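Local structure of aminopeptidase-like protein (Chaetomium thermophilum, 5JM6) at residues A[407-421]-A[440-452]. The protein probably acts as a zinc-dependent metalloaminopeptidase of the M18 family, built as a dodecamer and linked to the Cvt pathway of selective autophagy. Numbering follows the deposited sequence.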
# COMPACT_ATOMS: atom_id res chain seq x y z
N GLY A 407 -17.74 35.31 -9.83
CA GLY A 407 -18.18 36.59 -9.31
C GLY A 407 -17.13 37.25 -8.44
O GLY A 407 -17.24 38.42 -8.10
N HIS A 408 -16.19 36.44 -7.97
CA HIS A 408 -15.05 36.87 -7.16
C HIS A 408 -13.65 36.72 -7.80
O HIS A 408 -12.66 36.62 -7.08
CB HIS A 408 -15.16 36.21 -5.80
CG HIS A 408 -16.50 36.43 -5.17
ND1 HIS A 408 -17.62 35.71 -5.54
CD2 HIS A 408 -16.92 37.33 -4.25
CE1 HIS A 408 -18.66 36.14 -4.85
NE2 HIS A 408 -18.27 37.12 -4.06
N SER A 409 -13.58 36.57 -9.12
CA SER A 409 -12.30 36.33 -9.80
C SER A 409 -11.97 37.43 -10.81
O SER A 409 -12.44 37.41 -11.94
CB SER A 409 -12.32 34.97 -10.50
OG SER A 409 -12.48 33.92 -9.56
N PRO A 410 -11.16 38.42 -10.38
CA PRO A 410 -10.96 39.68 -11.11
C PRO A 410 -10.23 39.54 -12.45
O PRO A 410 -9.42 38.64 -12.65
CB PRO A 410 -10.10 40.51 -10.14
CG PRO A 410 -10.17 39.80 -8.82
CD PRO A 410 -10.33 38.36 -9.17
N ARG A 411 -10.53 40.46 -13.35
CA ARG A 411 -9.95 40.50 -14.68
C ARG A 411 -8.79 41.47 -14.79
O ARG A 411 -8.58 42.29 -13.92
CB ARG A 411 -11.02 40.90 -15.69
CG ARG A 411 -12.33 40.18 -15.50
CD ARG A 411 -12.33 38.84 -16.20
NE ARG A 411 -13.16 38.85 -17.39
CZ ARG A 411 -14.32 38.23 -17.49
NH1 ARG A 411 -14.79 37.54 -16.46
NH2 ARG A 411 -15.02 38.28 -18.61
N LEU A 412 -8.03 41.36 -15.88
CA LEU A 412 -6.93 42.28 -16.13
C LEU A 412 -7.44 43.50 -16.86
O LEU A 412 -8.41 43.42 -17.62
CB LEU A 412 -5.82 41.60 -16.93
CG LEU A 412 -5.08 40.44 -16.28
CD1 LEU A 412 -3.94 39.98 -17.18
CD2 LEU A 412 -4.56 40.83 -14.91
N ASN A 413 -6.81 44.65 -16.59
CA ASN A 413 -7.15 45.92 -17.24
C ASN A 413 -8.59 46.35 -16.97
O ASN A 413 -9.30 46.78 -17.88
CB ASN A 413 -6.88 45.84 -18.74
CG ASN A 413 -5.40 45.81 -19.07
OD1 ASN A 413 -4.57 46.19 -18.25
ND2 ASN A 413 -5.07 45.38 -20.28
N VAL A 414 -9.00 46.25 -15.72
CA VAL A 414 -10.33 46.64 -15.30
C VAL A 414 -10.22 47.61 -14.13
O VAL A 414 -10.70 48.74 -14.19
CB VAL A 414 -11.19 45.43 -14.91
CG1 VAL A 414 -12.43 45.86 -14.15
CG2 VAL A 414 -11.59 44.65 -16.16
N GLY A 415 -9.60 47.15 -13.05
CA GLY A 415 -9.41 47.99 -11.89
C GLY A 415 -9.00 47.16 -10.70
O GLY A 415 -8.76 45.96 -10.80
N VAL A 416 -8.92 47.82 -9.56
CA VAL A 416 -8.45 47.19 -8.35
C VAL A 416 -9.51 46.27 -7.74
O VAL A 416 -10.71 46.52 -7.84
CB VAL A 416 -8.02 48.25 -7.34
CG1 VAL A 416 -7.25 47.62 -6.25
CG2 VAL A 416 -7.15 49.28 -8.02
N ALA A 417 -9.05 45.18 -7.12
CA ALA A 417 -9.94 44.23 -6.48
C ALA A 417 -9.98 44.45 -4.97
O ALA A 417 -8.94 44.61 -4.33
CB ALA A 417 -9.50 42.81 -6.79
N LEU A 418 -11.19 44.46 -4.42
CA LEU A 418 -11.34 44.46 -2.97
C LEU A 418 -11.32 43.01 -2.51
O LEU A 418 -12.18 42.21 -2.89
CB LEU A 418 -12.63 45.16 -2.54
CG LEU A 418 -12.67 46.69 -2.46
CD1 LEU A 418 -12.14 47.35 -3.73
CD2 LEU A 418 -14.08 47.17 -2.17
N CYS A 419 -10.31 42.67 -1.71
CA CYS A 419 -10.10 41.30 -1.28
C CYS A 419 -10.89 41.03 -0.00
O CYS A 419 -10.75 41.76 0.98
CB CYS A 419 -8.60 41.05 -1.06
SG CYS A 419 -8.07 39.34 -1.28
N VAL A 420 -11.73 40.00 -0.04
CA VAL A 420 -12.58 39.65 1.10
C VAL A 420 -12.33 38.20 1.51
O VAL A 420 -12.06 37.35 0.66
CB VAL A 420 -14.08 39.84 0.76
CG1 VAL A 420 -14.94 39.63 2.00
CG2 VAL A 420 -14.32 41.22 0.18
N ASP A 421 -12.42 37.92 2.81
CA ASP A 421 -12.31 36.55 3.29
C ASP A 421 -13.48 36.19 4.22
O ASP A 421 -13.32 36.15 5.44
CB ASP A 421 -10.98 36.33 4.00
CG ASP A 421 -10.43 34.93 3.80
OD1 ASP A 421 -11.23 34.02 3.49
OD2 ASP A 421 -9.21 34.74 3.95
N ALA A 440 -14.45 55.02 -5.27
CA ALA A 440 -14.30 54.58 -6.65
C ALA A 440 -15.24 55.32 -7.59
O ALA A 440 -14.89 55.58 -8.75
CB ALA A 440 -14.53 53.08 -6.76
N GLU A 441 -16.43 55.66 -7.11
CA GLU A 441 -17.40 56.34 -7.95
C GLU A 441 -17.01 57.80 -8.18
O GLU A 441 -17.22 58.35 -9.27
CB GLU A 441 -18.79 56.26 -7.35
CG GLU A 441 -19.82 57.09 -8.09
CD GLU A 441 -21.19 56.97 -7.50
OE1 GLU A 441 -21.36 56.19 -6.54
OE2 GLU A 441 -22.11 57.66 -7.99
N LEU A 442 -16.44 58.44 -7.17
CA LEU A 442 -15.98 59.82 -7.31
C LEU A 442 -14.73 59.88 -8.19
O LEU A 442 -14.44 60.92 -8.79
CB LEU A 442 -15.70 60.44 -5.95
CG LEU A 442 -16.82 60.40 -4.91
CD1 LEU A 442 -16.25 60.57 -3.51
CD2 LEU A 442 -17.86 61.48 -5.20
N SER A 443 -14.00 58.77 -8.25
CA SER A 443 -12.73 58.71 -8.98
C SER A 443 -12.87 58.28 -10.44
O SER A 443 -11.92 58.39 -11.21
CB SER A 443 -11.77 57.73 -8.29
OG SER A 443 -11.65 58.02 -6.91
N GLY A 444 -14.04 57.78 -10.81
CA GLY A 444 -14.22 57.18 -12.12
C GLY A 444 -13.58 55.80 -12.20
O GLY A 444 -13.00 55.43 -13.22
N CYS A 445 -13.70 55.03 -11.12
CA CYS A 445 -13.11 53.70 -11.06
C CYS A 445 -14.17 52.63 -10.86
O CYS A 445 -15.23 52.88 -10.29
CB CYS A 445 -12.09 53.60 -9.93
SG CYS A 445 -10.65 54.67 -10.11
N VAL A 446 -13.84 51.41 -11.27
CA VAL A 446 -14.71 50.26 -11.07
C VAL A 446 -13.92 49.31 -10.17
O VAL A 446 -12.79 48.94 -10.49
CB VAL A 446 -15.04 49.55 -12.40
CG1 VAL A 446 -15.82 50.48 -13.31
CG2 VAL A 446 -13.76 49.07 -13.07
N ASN A 447 -14.51 48.91 -9.04
CA ASN A 447 -13.83 48.02 -8.11
C ASN A 447 -14.27 46.58 -8.33
O ASN A 447 -15.46 46.30 -8.45
CB ASN A 447 -14.12 48.41 -6.66
CG ASN A 447 -13.53 49.75 -6.28
OD1 ASN A 447 -12.72 50.32 -7.01
ND2 ASN A 447 -13.94 50.27 -5.13
N GLN A 448 -13.30 45.67 -8.38
CA GLN A 448 -13.62 44.26 -8.50
C GLN A 448 -13.66 43.61 -7.13
O GLN A 448 -13.43 44.27 -6.11
CB GLN A 448 -12.59 43.57 -9.41
CG GLN A 448 -12.40 44.28 -10.74
CD GLN A 448 -11.60 43.47 -11.73
OE1 GLN A 448 -12.04 42.43 -12.20
NE2 GLN A 448 -10.41 43.96 -12.06
N ARG A 449 -13.97 42.32 -7.09
CA ARG A 449 -13.93 41.56 -5.85
C ARG A 449 -13.02 40.36 -6.02
O ARG A 449 -13.00 39.72 -7.08
CB ARG A 449 -15.33 41.10 -5.43
CG ARG A 449 -16.38 42.21 -5.35
CD ARG A 449 -15.97 43.29 -4.36
NE ARG A 449 -17.10 44.09 -3.88
CZ ARG A 449 -17.34 45.35 -4.23
NH1 ARG A 449 -16.52 45.97 -5.07
NH2 ARG A 449 -18.39 45.99 -3.74
N HIS A 450 -12.24 40.06 -4.99
CA HIS A 450 -11.39 38.88 -4.99
C HIS A 450 -11.64 38.04 -3.75
O HIS A 450 -11.77 38.57 -2.65
CB HIS A 450 -9.91 39.26 -5.07
CG HIS A 450 -8.98 38.14 -4.71
ND1 HIS A 450 -8.11 38.20 -3.64
CD2 HIS A 450 -8.81 36.91 -5.26
CE1 HIS A 450 -7.43 37.07 -3.56
NE2 HIS A 450 -7.84 36.27 -4.54
N MET A 451 -11.75 36.73 -3.94
CA MET A 451 -11.95 35.82 -2.82
C MET A 451 -11.47 34.41 -3.19
O MET A 451 -11.63 33.99 -4.33
CB MET A 451 -13.43 35.81 -2.44
CG MET A 451 -13.75 35.14 -1.14
SD MET A 451 -15.51 35.26 -0.80
CE MET A 451 -15.50 34.89 0.94
N ILE A 452 -10.93 33.68 -2.22
CA ILE A 452 -10.46 32.32 -2.48
C ILE A 452 -11.50 31.28 -2.06
O ILE A 452 -12.46 31.02 -2.78
CB ILE A 452 -9.12 32.02 -1.76
CG1 ILE A 452 -9.18 32.39 -0.28
CG2 ILE A 452 -7.97 32.75 -2.45
CD1 ILE A 452 -9.68 31.28 0.64
O HOH W 1 -10.94 51.52 -12.89
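Strands 417-419 and 448-450 pair in parallel at one end of the mixed sheet of the M18 peptidase domain, linked through helix 430-443 as a beta-alpha-beta unit. Four backbone bonds join them: Gln-448 N to Val-416 O, Leu-418 N to Gln-448 O (2.8 Å), His-450 N to Leu-418 O and Val-420 N to His-450 O. The loop around His-408 runs along the other edge of 448-450, where Met-451 N gives a bond to a lone pair of His-408 O, 3.3 Å.

The side-chain amide of Gln-448 reaches into the loop 411-415. Gln-448 OE1 accepts Arg-411 N at 2.7 Å. Gln-448 NE2 gives one bond to Arg-411 O, nearly straight at 173°. A second runs from Gln-448 NE2 to Gly-415 O (2.9 Å); both acceptors lie close to the amide plane, which fixes the flip. With an alanine in place of Gln-448, Arg-411 N and the carbonyls of Arg-411 and Gly-415 would probably lose these mates, and the loop would be freer to shift. Arg-411 itself points its guanidinium to Asp-235 of a neighbouring subunit.

Van der Waals contacts flank this grip: Val-414 CG1, anti to its own N (chi1 165°), lies against Gln-448 CD and makes an apolar pair with Val-446 CG2. On the Leu-418 side, Asp-437 of the helix pairs with Arg-449, and Leu-418 CD2 sits over one guanidinium face, 4.0 Å from Arg-449 NH1.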